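Local coordinates for protein N2152 (Neocallimastix frontalis, PDB 5U22) that probably hydrolyses rare arabinosyl substrates with polyspecific activity, as a family 39 glycoside hydrolase built from a TIM barrel and a beta sandwich, at residues 68-72 with 82-87; 72-78 with 105-110; 188-194 with 227-231. All coordinates share one frame; numbering follows the deposited sequence.

Contact 1 (68-72 with 82-87)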
loop_
_atom_site.group_PDB
_atom_site.type_symbol
_atom_site.label_atom_id
_atom_site.label_comp_id
_atom_site.label_asym_id
_atom_site.label_seq_id
_atom_site.Cartn_x
_atom_site.Cartn_y
_atom_site.Cartn_z
ATOM N N ARG A 68 -6.409 -1.465 -6.635
ATOM C CA ARG A 68 -7.425 -0.447 -6.887
ATOM C C ARG A 68 -7.650 -0.332 -8.385
ATOM O O ARG A 68 -6.698 -0.367 -9.171
ATOM C CB ARG A 68 -7.006 0.908 -6.299
ATOM C CG ARG A 68 -8.062 2.032 -6.331
ATOM C CD ARG A 68 -7.605 3.054 -5.294
ATOM N NE ARG A 68 -8.361 4.299 -5.153
ATOM C CZ ARG A 68 -7.933 5.486 -5.592
ATOM N NH1 ARG A 68 -6.801 5.588 -6.283
ATOM N NH2 ARG A 68 -8.653 6.574 -5.355
ATOM N N ALA A 69 -8.914 -0.220 -8.779
ATOM C CA ALA A 69 -9.256 -0.223 -10.193
ATOM C C ALA A 69 -10.497 0.626 -10.399
ATOM O O ALA A 69 -11.300 0.781 -9.471
ATOM C CB ALA A 69 -9.492 -1.654 -10.713
ATOM N N PRO A 70 -10.682 1.182 -11.597
ATOM C CA PRO A 70 -11.874 1.988 -11.875
ATOM C C PRO A 70 -13.125 1.134 -11.976
ATOM O O PRO A 70 -13.098 0.017 -12.494
ATOM C CB PRO A 70 -11.552 2.626 -13.231
ATOM C CG PRO A 70 -10.611 1.607 -13.892
ATOM C CD PRO A 70 -9.745 1.154 -12.740
ATOM N N ALA A 71 -14.253 1.695 -11.517
ATOM C CA ALA A 71 -15.515 0.965 -11.612
ATOM C C ALA A 71 -15.901 0.692 -13.065
ATOM O O ALA A 71 -16.524 -0.336 -13.357
ATOM C CB ALA A 71 -16.633 1.736 -10.894
ATOM N N ARG A 72 -15.549 1.599 -13.983
ATOM C CA ARG A 72 -15.774 1.418 -15.410
ATOM C C ARG A 72 -14.536 1.865 -16.174
ATOM O O ARG A 72 -13.779 2.718 -15.710
ATOM C CB ARG A 72 -16.980 2.220 -15.908
ATOM C CG ARG A 72 -18.290 1.855 -15.258
ATOM C CD ARG A 72 -18.742 0.451 -15.639
ATOM N NE ARG A 72 -20.182 0.302 -15.473
ATOM C CZ ARG A 72 -20.851 -0.852 -15.497
ATOM N NH1 ARG A 72 -20.229 -2.013 -15.655
ATOM N NH2 ARG A 72 -22.170 -0.836 -15.367
ATOM N N GLY A 82 -8.831 -1.020 -17.259
ATOM C CA GLY A 82 -8.800 -1.280 -15.833
ATOM C C GLY A 82 -10.083 -1.767 -15.201
ATOM O O GLY A 82 -10.179 -1.748 -13.968
ATOM N N ASP A 83 -11.060 -2.212 -15.991
ATOM C CA ASP A 83 -12.382 -2.546 -15.467
ATOM C C ASP A 83 -12.277 -3.418 -14.222
ATOM O O ASP A 83 -11.669 -4.489 -14.252
ATOM C CB ASP A 83 -13.198 -3.253 -16.545
ATOM C CG ASP A 83 -14.582 -3.643 -16.064
ATOM O OD1 ASP A 83 -14.718 -4.741 -15.487
ATOM O OD2 ASP A 83 -15.532 -2.860 -16.279
ATOM N N VAL A 84 -12.876 -2.949 -13.123
ATOM C CA VAL A 84 -12.664 -3.603 -11.836
ATOM C C VAL A 84 -13.301 -4.983 -11.799
ATOM O O VAL A 84 -12.809 -5.872 -11.099
ATOM C CB VAL A 84 -13.183 -2.719 -10.689
ATOM C CG1 VAL A 84 -14.727 -2.623 -10.723
ATOM C CG2 VAL A 84 -12.669 -3.238 -9.324
ATOM N N ILE A 85 -14.390 -5.203 -12.541
ATOM C CA ILE A 85 -14.982 -6.537 -12.528
ATOM C C ILE A 85 -14.061 -7.533 -13.224
ATOM O O ILE A 85 -13.869 -8.658 -12.745
ATOM C CB ILE A 85 -16.393 -6.516 -13.148
ATOM C CG1 ILE A 85 -17.343 -5.752 -12.218
ATOM C CG2 ILE A 85 -16.890 -7.944 -13.358
ATOM C CD1 ILE A 85 -18.764 -5.646 -12.717
ATOM N N LYS A 86 -13.468 -7.131 -14.354
ATOM C CA LYS A 86 -12.469 -7.969 -15.009
ATOM C C LYS A 86 -11.237 -8.152 -14.134
ATOM O O LYS A 86 -10.643 -9.236 -14.108
ATOM C CB LYS A 86 -12.064 -7.377 -16.364
ATOM C CG LYS A 86 -13.184 -7.289 -17.410
ATOM C CD LYS A 86 -14.160 -8.473 -17.330
ATOM C CE LYS A 86 -13.584 -9.768 -17.892
ATOM N NZ LYS A 86 -14.038 -10.965 -17.108
ATOM N N VAL A 87 -10.825 -7.105 -13.416
ATOM C CA VAL A 87 -9.639 -7.225 -12.571
ATOM C C VAL A 87 -9.918 -8.160 -11.403
ATOM O O VAL A 87 -9.093 -9.023 -11.062
ATOM C CB VAL A 87 -9.184 -5.833 -12.096
ATOM C CG1 VAL A 87 -8.100 -5.952 -11.027
ATOM C CG2 VAL A 87 -8.677 -5.020 -13.277
HETATM O O HOH W 1 -17.482 -2.582 -14.603
#
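Ala69 and Pro70, at the end of strand 66-70, meet Gly82 and Val84 at the start of helix 84-91. Here the end of a strand packs on the start of the helix that follows it in a beta-alpha-beta unit of the TIM barrel, completed by strand 98-102. Ala69 CB points at the helix and lies 3.8 Å from Val84 CG2. Val84 CG1 sits between the backbone N and the carbonyl carbon (chi1 69°), which turns it to Ala71 CA, while CG2 is left to face Ala69. The CG-CD edge of Pro70 rests against the Gly82 carbonyl, with Pro70 CD 3.2 Å from Gly82 O. Gly82 has a positive phi and sits so close to the ring that a CB there would collide with Pro70 CD. Replacing Pro70 with a glycine would probably open a gap beside the Gly82 carbonyl and let the strand end flex. The backbones are joined by one weak bond, from Val84 N to Pro70 O (3.0 Å, 129°).

Further out, Asp83 is the N-cap of the helix. Its OD1 accepts from Lys86 N through the anti lone pair (2.9 Å, 163°). Phe127 of helix 117-134 packs on Ala71 and Val84, and Glu49 accepts from the backbone N of both Gly82 and Asp83. Arg72 pairs with Asp130 through NH2, and its NH1 turns to a water. That water accepts from Arg72 NH1 and donates to Ala71 O at 2.7 Å and to Asp83 OD2 at 2.6 Å.

Contact 2 (72-78 with 105-110)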
loop_
_atom_site.group_PDB
_atom_site.type_symbol
_atom_site.label_atom_id
_atom_site.label_comp_id
_atom_site.label_asym_id
_atom_site.label_seq_id
_atom_site.Cartn_x
_atom_site.Cartn_y
_atom_site.Cartn_z
ATOM N N ARG A 72 -15.549 1.599 -13.983
ATOM C CA ARG A 72 -15.774 1.418 -15.410
ATOM C C ARG A 72 -14.536 1.865 -16.174
ATOM O O ARG A 72 -13.779 2.718 -15.710
ATOM C CB ARG A 72 -16.980 2.220 -15.908
ATOM C CG ARG A 72 -18.290 1.855 -15.258
ATOM C CD ARG A 72 -18.742 0.451 -15.639
ATOM N NE ARG A 72 -20.182 0.302 -15.473
ATOM C CZ ARG A 72 -20.851 -0.852 -15.497
ATOM N NH1 ARG A 72 -20.229 -2.013 -15.655
ATOM N NH2 ARG A 72 -22.170 -0.836 -15.367
ATOM N N ALA A 73 -14.332 1.277 -17.348
ATOM C CA ALA A 73 -13.253 1.692 -18.231
ATOM C C ALA A 73 -13.762 1.704 -19.666
ATOM O O ALA A 73 -14.743 1.035 -20.003
ATOM C CB ALA A 73 -12.031 0.764 -18.111
ATOM N N GLY A 74 -13.066 2.445 -20.519
ATOM C CA GLY A 74 -13.446 2.465 -21.919
ATOM C C GLY A 74 -14.114 3.752 -22.349
ATOM O O GLY A 74 -13.845 4.819 -21.793
ATOM N N ASN A 75 -14.998 3.658 -23.343
ATOM C CA ASN A 75 -15.607 4.841 -23.935
ATOM C C ASN A 75 -16.311 5.691 -22.889
ATOM O O ASN A 75 -17.190 5.211 -22.169
ATOM C CB ASN A 75 -16.604 4.426 -25.015
ATOM C CG ASN A 75 -17.171 5.615 -25.751
ATOM O OD1 ASN A 75 -16.444 6.319 -26.443
ATOM N ND2 ASN A 75 -18.467 5.852 -25.602
ATOM N N GLY A 76 -15.935 6.962 -22.819
ATOM C CA GLY A 76 -16.600 7.888 -21.930
ATOM C C GLY A 76 -16.179 7.805 -20.483
ATOM O O GLY A 76 -16.731 8.541 -19.652
ATOM N N ARG A 77 -15.229 6.936 -20.153
ATOM C CA ARG A 77 -14.790 6.737 -18.787
ATOM C C ARG A 77 -13.493 7.509 -18.562
ATOM O O ARG A 77 -12.965 8.166 -19.465
ATOM C CB ARG A 77 -14.622 5.243 -18.498
ATOM C CG ARG A 77 -15.793 4.383 -18.949
ATOM C CD ARG A 77 -17.138 4.898 -18.479
ATOM N NE ARG A 77 -18.161 3.873 -18.668
ATOM C CZ ARG A 77 -19.400 3.964 -18.197
ATOM N NH1 ARG A 77 -19.774 5.030 -17.511
ATOM N NH2 ARG A 77 -20.255 2.975 -18.401
ATOM N N GLN A 78 -12.980 7.442 -17.332
ATOM C CA GLN A 78 -11.740 8.145 -17.029
ATOM C C GLN A 78 -10.584 7.624 -17.873
ATOM O O GLN A 78 -9.789 8.411 -18.395
ATOM C CB GLN A 78 -11.398 8.015 -15.545
ATOM C CG GLN A 78 -10.095 8.703 -15.125
ATOM C CD GLN A 78 -10.154 10.229 -15.143
ATOM O OE1 GLN A 78 -9.121 10.888 -15.095
ATOM N NE2 GLN A 78 -11.352 10.791 -15.188
ATOM N N ASP A 105 -14.024 7.029 -11.363
ATOM C CA ASP A 105 -13.516 6.905 -12.725
ATOM C C ASP A 105 -14.582 6.452 -13.719
ATOM O O ASP A 105 -14.275 6.267 -14.902
ATOM C CB ASP A 105 -12.301 5.980 -12.746
ATOM C CG ASP A 105 -11.033 6.706 -12.340
ATOM O OD1 ASP A 105 -11.158 7.780 -11.712
ATOM O OD2 ASP A 105 -9.920 6.246 -12.680
ATOM N N ILE A 106 -15.827 6.284 -13.272
ATOM C CA ILE A 106 -16.957 6.294 -14.200
ATOM C C ILE A 106 -16.900 7.528 -15.086
ATOM O O ILE A 106 -17.302 7.488 -16.260
ATOM C CB ILE A 106 -18.289 6.235 -13.420
ATOM C CG1 ILE A 106 -18.523 4.840 -12.839
ATOM C CG2 ILE A 106 -19.478 6.669 -14.311
ATOM C CD1 ILE A 106 -19.747 4.766 -11.971
ATOM N N LEU A 107 -16.401 8.624 -14.560
ATOM C CA LEU A 107 -16.457 9.948 -15.179
ATOM C C LEU A 107 -15.160 10.291 -15.900
ATOM O O LEU A 107 -14.072 9.962 -15.413
ATOM C CB LEU A 107 -16.728 11.020 -14.124
ATOM C CG LEU A 107 -18.016 10.820 -13.328
ATOM C CD1 LEU A 107 -18.134 11.929 -12.284
ATOM C CD2 LEU A 107 -19.232 10.788 -14.258
ATOM N N PRO A 108 -15.270 10.989 -17.030
ATOM C CA PRO A 108 -14.083 11.416 -17.773
ATOM C C PRO A 108 -13.572 12.766 -17.291
ATOM O O PRO A 108 -14.280 13.537 -16.646
ATOM C CB PRO A 108 -14.625 11.535 -19.203
ATOM C CG PRO A 108 -16.005 12.130 -18.965
ATOM C CD PRO A 108 -16.510 11.466 -17.676
ATOM N N GLY A 109 -12.316 13.043 -17.632
ATOM C CA GLY A 109 -11.714 14.344 -17.377
ATOM C C GLY A 109 -11.028 14.421 -16.026
ATOM O O GLY A 109 -11.356 13.704 -15.083
ATOM N N TRP A 110 -10.031 15.299 -15.943
ATOM C CA TRP A 110 -9.404 15.631 -14.665
ATOM C C TRP A 110 -9.236 17.146 -14.557
ATOM O O TRP A 110 -8.469 17.741 -15.322
ATOM C CB TRP A 110 -8.049 14.938 -14.497
ATOM C CG TRP A 110 -7.462 15.147 -13.122
ATOM C CD1 TRP A 110 -6.632 16.157 -12.733
ATOM C CD2 TRP A 110 -7.674 14.332 -11.959
ATOM N NE1 TRP A 110 -6.308 16.022 -11.402
ATOM C CE2 TRP A 110 -6.936 14.911 -10.901
ATOM C CE3 TRP A 110 -8.409 13.168 -11.710
ATOM C CZ2 TRP A 110 -6.910 14.365 -9.609
ATOM C CZ3 TRP A 110 -8.394 12.630 -10.418
ATOM C CH2 TRP A 110 -7.643 13.231 -9.386
HETATM O O HOH W 2 -19.416 7.716 -17.890
HETATM O O HOH W 3 -10.579 11.046 -18.881
#
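Gln78 meets the 105-110 loop through its backbone first: its N donates to Asp105 O (3.0 Å, 165°), just after a type II turn from Gly74 to Arg77. The Gln78 side chain then reaches along the loop. CG is anti to the backbone N (chi1 179°), and a bend at chi2 brings the amide to two carbonyls. NE2 donates to Leu107 O at 2.9 Å and to Gly109 O at 2.9 Å. Both acceptors lie in the amide plane, so the two bonds together fix its rotation. They differ at the far end: NE2 is tilted only modestly from the Leu107 carbonyl plane but stands well above that of Gly109. One side chain thus holds two carbonyls, two residues apart, of the loop. A water adds a further link, donating to Gln78 O and accepting from Gly109 N.

The aliphatic part of Gln78 lies against the Asp105 carboxylate, with Gln78 CG 3.5 Å from Asp105 OD2. OD2 is hydrogen-bonded to Tyr45 OH and OD1 to Tyr112 OH. Pro108 packs on the turn, its CD 3.5 Å from Gly76 O.

Arg77 and Ile106 run side by side, and Arg77 CD comes 3.4 Å from Ile106 O. Arg72 CB lies above one face of the Arg77 guanidinium, offset toward its rim, and Arg72 CG touches Ile106 CG1 at 3.8 Å.

These are beta-to-alpha loops of the TIM barrel, on the side where active sites of this fold lie. Trp110 reaches a bound BTB, consistent with a place at the substrate pocket. The loops follow strands 66-70 and 98-102, neighbours in the parallel sheet. Helix 117-134 borders them: Glu123 forms a salt bridge with Arg77, and Trp120 packs on Leu107.

Contact 3 (188-194 with 227-231). With EDO (1,2-ethanediol), chain D.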
loop_
_atom_site.group_PDB
_atom_site.type_symbol
_atom_site.label_atom_id
_atom_site.label_comp_id
_atom_site.label_asym_id
_atom_site.label_seq_id
_atom_site.Cartn_x
_atom_site.Cartn_y
_atom_site.Cartn_z
ATOM N N TYR A 188 -3.221 14.453 3.278
ATOM C CA TYR A 188 -3.803 14.542 4.608
ATOM C C TYR A 188 -3.593 15.939 5.184
ATOM O O TYR A 188 -2.497 16.505 5.096
ATOM C CB TYR A 188 -3.186 13.490 5.533
ATOM C CG TYR A 188 -3.873 13.455 6.874
ATOM C CD1 TYR A 188 -4.927 12.580 7.110
ATOM C CD2 TYR A 188 -3.492 14.322 7.890
ATOM C CE1 TYR A 188 -5.579 12.562 8.346
ATOM C CE2 TYR A 188 -4.128 14.317 9.116
ATOM C CZ TYR A 188 -5.171 13.434 9.338
ATOM O OH TYR A 188 -5.799 13.436 10.559
ATOM N N GLU A 189 -4.644 16.493 5.785
ATOM C CA GLU A 189 -4.513 17.686 6.614
ATOM C C GLU A 189 -5.550 17.587 7.726
ATOM O O GLU A 189 -6.669 17.133 7.492
ATOM C CB GLU A 189 -4.683 18.967 5.784
ATOM C CG GLU A 189 -4.293 20.233 6.510
ATOM C CD GLU A 189 -5.414 20.770 7.373
ATOM O OE1 GLU A 189 -6.579 20.731 6.910
ATOM O OE2 GLU A 189 -5.133 21.219 8.515
ATOM N N GLU A 190 -5.170 17.990 8.939
ATOM C CA GLU A 190 -5.984 17.641 10.102
ATOM C C GLU A 190 -7.334 18.351 10.098
ATOM O O GLU A 190 -8.360 17.733 10.414
ATOM C CB GLU A 190 -5.217 17.943 11.379
ATOM C CG GLU A 190 -5.968 17.584 12.635
ATOM C CD GLU A 190 -5.084 17.661 13.846
ATOM O OE1 GLU A 190 -4.260 16.739 14.040
ATOM O OE2 GLU A 190 -5.179 18.666 14.576
ATOM N N ASN A 191 -7.359 19.651 9.779
ATOM C CA ASN A 191 -8.627 20.381 9.754
ATOM C C ASN A 191 -9.578 19.793 8.721
ATOM O O ASN A 191 -10.781 19.652 8.976
ATOM C CB ASN A 191 -8.382 21.856 9.450
ATOM C CG ASN A 191 -8.008 22.667 10.684
ATOM O OD1 ASN A 191 -7.862 22.132 11.774
ATOM N ND2 ASN A 191 -7.840 23.969 10.502
ATOM N N LYS A 192 -9.047 19.452 7.543
ATOM C CA LYS A 192 -9.848 18.879 6.470
ATOM C C LYS A 192 -10.453 17.547 6.896
ATOM O O LYS A 192 -11.649 17.292 6.685
ATOM C CB LYS A 192 -8.960 18.716 5.233
ATOM C CG LYS A 192 -9.627 18.093 4.028
ATOM C CD LYS A 192 -8.761 18.272 2.782
ATOM C CE LYS A 192 -7.367 17.679 2.965
ATOM N NZ LYS A 192 -6.475 17.903 1.791
ATOM N N MET A 193 -9.643 16.689 7.516
ATOM C CA MET A 193 -10.141 15.392 7.970
ATOM C C MET A 193 -11.147 15.553 9.103
ATOM O O MET A 193 -12.199 14.907 9.109
ATOM C CB MET A 193 -8.982 14.504 8.421
ATOM C CG MET A 193 -9.432 13.149 8.972
ATOM S SD MET A 193 -10.304 12.131 7.752
ATOM C CE MET A 193 -8.924 11.493 6.803
ATOM N N LYS A 194 -10.834 16.404 10.078
ATOM C CA LYS A 194 -11.751 16.613 11.193
ATOM C C LYS A 194 -13.110 17.105 10.702
ATOM O O LYS A 194 -14.155 16.596 11.123
ATOM C CB LYS A 194 -11.136 17.604 12.181
ATOM C CG LYS A 194 -11.998 17.872 13.429
ATOM C CD LYS A 194 -11.277 18.835 14.388
ATOM C CE LYS A 194 -12.111 19.163 15.622
ATOM N NZ LYS A 194 -11.234 19.761 16.675
ATOM N N SER A 227 -2.303 11.673 13.949
ATOM C CA SER A 227 -3.357 12.681 13.929
ATOM C C SER A 227 -4.718 12.034 13.723
ATOM O O SER A 227 -5.676 12.309 14.460
ATOM C CB SER A 227 -3.084 13.708 12.825
ATOM O OG SER A 227 -4.231 14.530 12.607
ATOM N N TYR A 228 -4.812 11.132 12.746
ATOM C CA TYR A 228 -6.108 10.550 12.423
ATOM C C TYR A 228 -6.650 9.739 13.598
ATOM O O TYR A 228 -7.810 9.895 13.998
ATOM C CB TYR A 228 -6.022 9.703 11.149
ATOM C CG TYR A 228 -7.333 9.004 10.953
ATOM C CD1 TYR A 228 -8.439 9.708 10.517
ATOM C CD2 TYR A 228 -7.492 7.667 11.294
ATOM C CE1 TYR A 228 -9.665 9.098 10.392
ATOM C CE2 TYR A 228 -8.715 7.047 11.176
ATOM C CZ TYR A 228 -9.799 7.776 10.730
ATOM O OH TYR A 228 -11.022 7.174 10.608
ATOM N N ARG A 229 -5.819 8.886 14.194
ATOM C CA ARG A 229 -6.325 8.084 15.301
ATOM C C ARG A 229 -6.663 8.944 16.516
ATOM O O ARG A 229 -7.591 8.614 17.262
ATOM C CB ARG A 229 -5.312 6.995 15.646
ATOM C CG ARG A 229 -5.086 6.024 14.469
ATOM C CD ARG A 229 -5.514 4.621 14.817
ATOM N NE ARG A 229 -5.467 3.670 13.697
ATOM C CZ ARG A 229 -4.368 3.043 13.259
ATOM N NH1 ARG A 229 -3.175 3.281 13.804
ATOM N NH2 ARG A 229 -4.456 2.176 12.249
ATOM N N ASN A 230 -5.947 10.051 16.725
ATOM C CA ASN A 230 -6.335 10.970 17.793
ATOM C C ASN A 230 -7.661 11.662 17.483
ATOM O O ASN A 230 -8.463 11.905 18.392
ATOM C CB ASN A 230 -5.239 11.998 18.036
ATOM C CG ASN A 230 -4.204 11.518 19.035
ATOM O OD1 ASN A 230 -4.540 10.962 20.086
ATOM N ND2 ASN A 230 -2.937 11.741 18.719
ATOM N N LEU A 231 -7.919 11.976 16.210
ATOM C CA LEU A 231 -9.218 12.542 15.844
ATOM C C LEU A 231 -10.354 11.561 16.126
ATOM O O LEU A 231 -11.402 11.948 16.658
ATOM C CB LEU A 231 -9.236 12.947 14.369
ATOM C CG LEU A 231 -8.569 14.251 13.935
ATOM C CD1 LEU A 231 -8.745 14.446 12.424
ATOM C CD2 LEU A 231 -9.122 15.446 14.718
HETATM C C1 EDO D . -1.744 16.621 10.552
HETATM O O1 EDO D . -0.596 16.011 11.063
HETATM C C2 EDO D . -1.318 17.560 9.451
HETATM O O2 EDO D . -2.392 18.470 9.249
HETATM O O HOH W 4 -5.731 14.916 16.032
#
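Two neighbouring outer helices of the TIM barrel, 190-202 and 221-235, pack here through their facing sides. The short segments run at 36° to each other, with axes 10.5 Å apart at closest approach. Ser227 lies at the centre of the polar part. Its OG accepts from Tyr188 OH at 2.8 Å and donates to Glu190 OE1 at 2.6 Å, forming a short relay from phenol to carboxylate. The Ser227 hydroxyl meets the Tyr188 ring at its edge, near the ring plane. Glu190 is extended, and its OE1 accepts the serine's hydrogen bond on its anti lone pair, away from OE2. A water also donates to Ser227 O and, weakly, to Glu190 OE1.

Leu231 carries the apolar part. CG is anti to the carbonyl carbon (chi1 -79°), which sends the two methyls between the side chains of the other helix. CD1 lies 3.6 Å from Tyr188 OH and 3.8 Å from Met193 CG, while CD2 rests on Lys194 CB. The straight aliphatic chain of Lys194 crosses Leu231 at about a right angle. Met193 is folded at chi2 and chi3 against Tyr228. Its CG meets the ring at the edge, in plane, and its SD makes an oblique Met-aromatic contact, 5.2 Å from the ring centroid.

Farther in, Trp212 of strand 209-212 meets the rings of both Tyr188 and Tyr228, and His224 stacks on Tyr188. Glu189 caps helix 190-202, its two carboxylate oxygens accepting from Lys192 N and Asn191 N. A bound 1,2-ethanediol, probably from the crystallisation liquor, lies at the edge of the Tyr188 ring: Glu190 N donates to its O2 at 2.8 Å.

Contacts 1 and 2 form one continuous patch, their centres 11 Å apart. They share Arg72, and Pro70 CB touches Asp105 CB at 3.5 Å. Along the chain their segments alternate, so the 68-78 run faces the helix start at 82-87 and then the 105-110 loop. Contact 3 lies elsewhere on the barrel, its centre about 29 Å from that of contact 1 and about 30 Å from that of contact 2. A bound BTB (bis-tris) molecule gives a common reference. The side chain of Trp110 in contact 2 is about 3 Å from the BTB. The side chain of Pro70 in contact 1 is about 10 Å from the BTB, and the side chain of Tyr188 in contact 3 about 14 Å.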